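Local coordinates for ABC transporter, solute-binding protein (Staphylococcus aureus, PDB 6LKL) that probably serves as the extracellular solute-binding component of an ABC transporter and binds alpha-D-glucose 6-phosphate, at residues L13-L18 and I29-G34; P99-V104 and S187-A192. One frame throughout, in Å; residues are numbered along the deposited sequence.

Overall arrangement
Contact 1 and contact 2 both reach the same mixed sheet, but at different depths. Their centres lie 23 Å apart, and their nearest atoms are about 5 Å apart without touching. Contact 1 sits farther out, its centre about 17 Å from that of the chain, and is partly buried. It lays helix 11-25 on strand 29-33 through isoleucine and leucine side chains and one arginine bond to a strand carbonyl. Contact 2 is buried, its centre about 10 Å from that of the chain. It pairs strand 93-105 with strand 184-188 through backbone hydrogen bonds, then packs the start of helix 189-197 against the same strand. No secondary-structure element is shared between them.

Contact 1: L13-L18 and I29-G34; sequences LIRPIL and IEIKHG
I14 and L18 of the helix meet CD1 of I31, and L18 also packs on I29. I14 meets I31 tip to tip, CD1 to CD1 at 4.0 Å. L18 does the same with its CD1, which lies 3.9 Å from CD1 of I31. I31 can reach both because CG1 lies anti to its own carbonyl carbon (chi1 -55°) and the chain then runs on extended. L18 and I29 cross at about a right angle, with L18 CB 3.9 Å from I29 CD1. Strand 3-7 and F21 add to the packing round I29.

The polar part rests on R15. Its chain bends at chi2 and slides past I31 in the opposite direction. NH2 of R15 donates to the backbone O of I29 at 2.8 Å, with a nearly straight N-H...O angle of 168°. The oxygen lies in the guanidinium plane, while the donor stands above the carbonyl plane of I29. One guanidinium face rests on the I31 methyl, R15 NE to I31 CD1 being 3.4 Å. NH1 of R15 turns to E22 in a salt bridge and to N19 in a hydrogen bond. Together these bonds fix the rotation of the group.

Segment 13-18 runs nearly antiparallel to strand 29-33, at 160°. This is the packing of a right-handed beta-alpha-beta unit, built from strand 3-7, helix 11-25 and strand 29-33.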
# COMPACT_ATOMS: atom_id res chain seq x y z
N LEU A 13 -1.95 -11.10 10.32
CA LEU A 13 -3.16 -10.62 9.66
C LEU A 13 -3.57 -11.45 8.45
O LEU A 13 -4.76 -11.49 8.11
CB LEU A 13 -2.99 -9.17 9.21
CG LEU A 13 -2.55 -8.12 10.23
CD1 LEU A 13 -2.41 -6.78 9.53
CD2 LEU A 13 -3.55 -8.03 11.38
N ILE A 14 -2.62 -12.13 7.80
CA ILE A 14 -2.94 -12.94 6.63
C ILE A 14 -3.07 -14.42 6.95
O ILE A 14 -3.69 -15.16 6.16
CB ILE A 14 -1.89 -12.74 5.51
CG1 ILE A 14 -0.47 -12.98 6.04
CG2 ILE A 14 -2.02 -11.34 4.91
CD1 ILE A 14 0.62 -12.90 4.98
N ARG A 15 -2.58 -14.87 8.07
CA ARG A 15 -2.61 -16.27 8.40
C ARG A 15 -3.98 -16.89 8.46
O ARG A 15 -4.15 -17.96 7.96
CB ARG A 15 -1.86 -16.57 9.67
CG ARG A 15 -0.51 -17.15 9.43
CD ARG A 15 -0.60 -18.50 8.79
NE ARG A 15 0.65 -18.85 8.17
CZ ARG A 15 0.80 -19.80 7.29
NH1 ARG A 15 -0.20 -20.51 6.93
NH2 ARG A 15 1.97 -20.03 6.80
N PRO A 16 -4.95 -16.25 9.07
CA PRO A 16 -6.30 -16.83 9.09
C PRO A 16 -6.88 -17.02 7.70
O PRO A 16 -7.55 -18.02 7.43
CB PRO A 16 -7.10 -15.82 9.92
CG PRO A 16 -6.08 -15.17 10.79
CD PRO A 16 -4.86 -15.05 9.92
N ILE A 17 -6.62 -16.07 6.80
CA ILE A 17 -7.17 -16.15 5.45
C ILE A 17 -6.51 -17.28 4.68
O ILE A 17 -7.18 -18.07 4.00
CB ILE A 17 -7.02 -14.80 4.73
CG1 ILE A 17 -7.83 -13.70 5.43
CG2 ILE A 17 -7.43 -14.91 3.26
CD1 ILE A 17 -7.16 -13.06 6.65
N LEU A 18 -5.18 -17.37 4.76
CA LEU A 18 -4.46 -18.41 4.04
C LEU A 18 -4.67 -19.79 4.66
O LEU A 18 -4.64 -20.79 3.95
CB LEU A 18 -2.97 -18.06 3.98
CG LEU A 18 -2.62 -16.77 3.22
CD1 LEU A 18 -1.13 -16.49 3.29
CD2 LEU A 18 -3.10 -16.82 1.78
N ILE A 29 1.09 -23.54 3.19
CA ILE A 29 1.64 -22.29 2.70
C ILE A 29 2.77 -21.87 3.62
O ILE A 29 2.63 -21.90 4.85
CB ILE A 29 0.56 -21.19 2.61
CG1 ILE A 29 -0.37 -21.48 1.42
CG2 ILE A 29 1.19 -19.80 2.47
CD1 ILE A 29 -1.58 -20.58 1.35
N GLU A 30 3.90 -21.48 3.03
CA GLU A 30 5.00 -20.85 3.74
C GLU A 30 5.06 -19.39 3.32
O GLU A 30 4.93 -19.06 2.14
CB GLU A 30 6.32 -21.55 3.42
CG GLU A 30 7.56 -20.91 4.04
CD GLU A 30 8.84 -21.36 3.38
OE1 GLU A 30 8.78 -21.88 2.24
OE2 GLU A 30 9.92 -21.17 3.98
N ILE A 31 5.23 -18.51 4.31
CA ILE A 31 5.22 -17.07 4.09
C ILE A 31 6.62 -16.53 4.33
O ILE A 31 7.21 -16.77 5.39
CB ILE A 31 4.20 -16.37 5.00
CG1 ILE A 31 2.81 -16.99 4.83
CG2 ILE A 31 4.15 -14.88 4.68
CD1 ILE A 31 1.81 -16.58 5.89
N LYS A 32 7.16 -15.81 3.35
CA LYS A 32 8.39 -15.06 3.50
C LYS A 32 8.03 -13.59 3.70
O LYS A 32 7.35 -12.99 2.86
CB LYS A 32 9.31 -15.25 2.29
CG LYS A 32 9.79 -16.70 2.15
CD LYS A 32 10.86 -16.88 1.09
CE LYS A 32 11.59 -18.21 1.30
NZ LYS A 32 12.54 -18.56 0.20
N HIS A 33 8.48 -13.02 4.82
CA HIS A 33 8.09 -11.69 5.23
C HIS A 33 9.23 -10.70 5.03
O HIS A 33 10.41 -11.06 4.97
CB HIS A 33 7.66 -11.67 6.70
CG HIS A 33 6.68 -12.74 7.06
ND1 HIS A 33 7.07 -13.96 7.58
CD2 HIS A 33 5.33 -12.79 6.97
CE1 HIS A 33 6.01 -14.71 7.79
NE2 HIS A 33 4.94 -14.02 7.43
N GLY A 34 8.84 -9.44 4.92
CA GLY A 34 9.79 -8.35 4.80
C GLY A 34 9.07 -7.12 4.28
O GLY A 34 7.86 -7.13 4.07

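Contact 2: P99-V104 and S187-A192; sequences PTVIVV and SYEQDA
V101 and S187 form a hydrogen-bonded antiparallel pair, part of a strand pairing that leads straight into helix 189-197. The protein belongs to the periplasmic binding protein clan. V101 N donates to S187 O at 3.0 Å, approaching from above the carbonyl plane. In return S187 N donates to V101 O at 2.9 Å, and this bond is nearly straight (174°). S187 O also accepts from H143 NE2. Beside this pair, T100 and Y188 form a non-hydrogen-bonded pair. T100 turns its backbone and OG1 to M212 instead.

Y188 is the N-cap residue. Just past it, E189 N donates to P99 O at 2.9 Å, so a backbone N-H of the first helical turn is satisfied by the strand. The carboxylate of E189 is held at both oxygens, OE1 by the Y206 hydroxyl and OE2 by R193 in a salt bridge. With CG anti to the backbone N (chi1 177°), a bend at chi2 brings E189 OE1 to 3.7 Å from P99 CG.

The Y188 side chain lies about 3 Å from that of T139, a residue of the glucose 6-phosphate site. A192 CB rests against both V101 CG2 and V103 CG1. The fit is tight at V103, whose CG1 is 3.3 Å from A192 CB.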
# COMPACT_ATOMS: atom_id res chain seq x y z
N PRO A 99 -6.17 3.87 0.91
CA PRO A 99 -5.78 5.28 0.83
C PRO A 99 -4.52 5.56 1.64
O PRO A 99 -4.37 5.08 2.77
CB PRO A 99 -6.98 6.03 1.41
CG PRO A 99 -8.12 5.07 1.32
CD PRO A 99 -7.51 3.72 1.52
N THR A 100 -3.61 6.34 1.06
CA THR A 100 -2.60 7.00 1.86
C THR A 100 -3.22 8.23 2.51
O THR A 100 -4.19 8.79 2.00
CB THR A 100 -1.39 7.39 1.02
OG1 THR A 100 -1.79 8.25 -0.06
CG2 THR A 100 -0.70 6.15 0.46
N VAL A 101 -2.67 8.64 3.66
CA VAL A 101 -3.28 9.69 4.46
C VAL A 101 -2.21 10.53 5.13
O VAL A 101 -1.06 10.12 5.27
CB VAL A 101 -4.24 9.12 5.55
CG1 VAL A 101 -5.32 8.26 4.93
CG2 VAL A 101 -3.46 8.35 6.61
N ILE A 102 -2.61 11.72 5.54
CA ILE A 102 -1.91 12.48 6.57
C ILE A 102 -2.56 12.14 7.90
O ILE A 102 -3.79 12.19 8.04
CB ILE A 102 -1.99 13.99 6.30
CG1 ILE A 102 -1.30 14.34 4.98
CG2 ILE A 102 -1.36 14.78 7.46
CD1 ILE A 102 -1.68 15.71 4.45
N VAL A 103 -1.74 11.77 8.88
CA VAL A 103 -2.21 11.58 10.25
C VAL A 103 -1.81 12.80 11.06
O VAL A 103 -0.71 13.34 10.89
CB VAL A 103 -1.65 10.28 10.88
CG1 VAL A 103 -2.27 9.07 10.22
CG2 VAL A 103 -0.13 10.23 10.78
N VAL A 104 -2.72 13.25 11.91
CA VAL A 104 -2.52 14.46 12.70
C VAL A 104 -2.76 14.11 14.16
O VAL A 104 -3.72 13.41 14.49
CB VAL A 104 -3.48 15.59 12.25
CG1 VAL A 104 -3.25 16.85 13.07
CG2 VAL A 104 -3.29 15.88 10.76
N SER A 187 1.25 8.71 6.28
CA SER A 187 1.01 7.32 6.65
C SER A 187 0.01 6.74 5.66
O SER A 187 -0.13 7.22 4.53
CB SER A 187 0.54 7.25 8.11
OG SER A 187 0.33 5.92 8.53
N TYR A 188 -0.70 5.70 6.08
CA TYR A 188 -1.78 5.14 5.27
C TYR A 188 -2.89 4.67 6.20
O TYR A 188 -2.71 4.56 7.42
CB TYR A 188 -1.28 4.00 4.36
CG TYR A 188 -0.74 2.77 5.05
CD1 TYR A 188 0.58 2.70 5.46
CD2 TYR A 188 -1.56 1.67 5.27
CE1 TYR A 188 1.08 1.57 6.09
CE2 TYR A 188 -1.06 0.53 5.90
CZ TYR A 188 0.25 0.49 6.30
OH TYR A 188 0.74 -0.63 6.92
N GLU A 189 -4.05 4.40 5.61
CA GLU A 189 -5.29 4.35 6.39
C GLU A 189 -5.24 3.27 7.46
O GLU A 189 -5.63 3.51 8.61
CB GLU A 189 -6.47 4.11 5.46
CG GLU A 189 -7.83 3.96 6.15
CD GLU A 189 -8.70 5.18 6.01
OE1 GLU A 189 -8.67 5.82 4.94
OE2 GLU A 189 -9.42 5.51 6.98
N GLN A 190 -4.76 2.07 7.12
CA GLN A 190 -4.78 0.96 8.07
C GLN A 190 -3.93 1.28 9.30
O GLN A 190 -4.39 1.12 10.44
CB GLN A 190 -4.31 -0.32 7.39
CG GLN A 190 -4.04 -1.51 8.32
CD GLN A 190 -5.32 -2.19 8.78
OE1 GLN A 190 -6.36 -2.06 8.14
NE2 GLN A 190 -5.24 -2.91 9.89
N ASP A 191 -2.68 1.70 9.10
CA ASP A 191 -1.85 2.13 10.22
C ASP A 191 -2.54 3.21 11.05
O ASP A 191 -2.58 3.13 12.28
CB ASP A 191 -0.49 2.64 9.73
CG ASP A 191 0.62 1.61 9.88
OD1 ASP A 191 0.35 0.48 10.34
OD2 ASP A 191 1.78 1.94 9.55
N ALA A 192 -3.07 4.24 10.38
CA ALA A 192 -3.73 5.33 11.09
C ALA A 192 -4.88 4.81 11.94
O ALA A 192 -4.98 5.14 13.14
CB ALA A 192 -4.22 6.38 10.10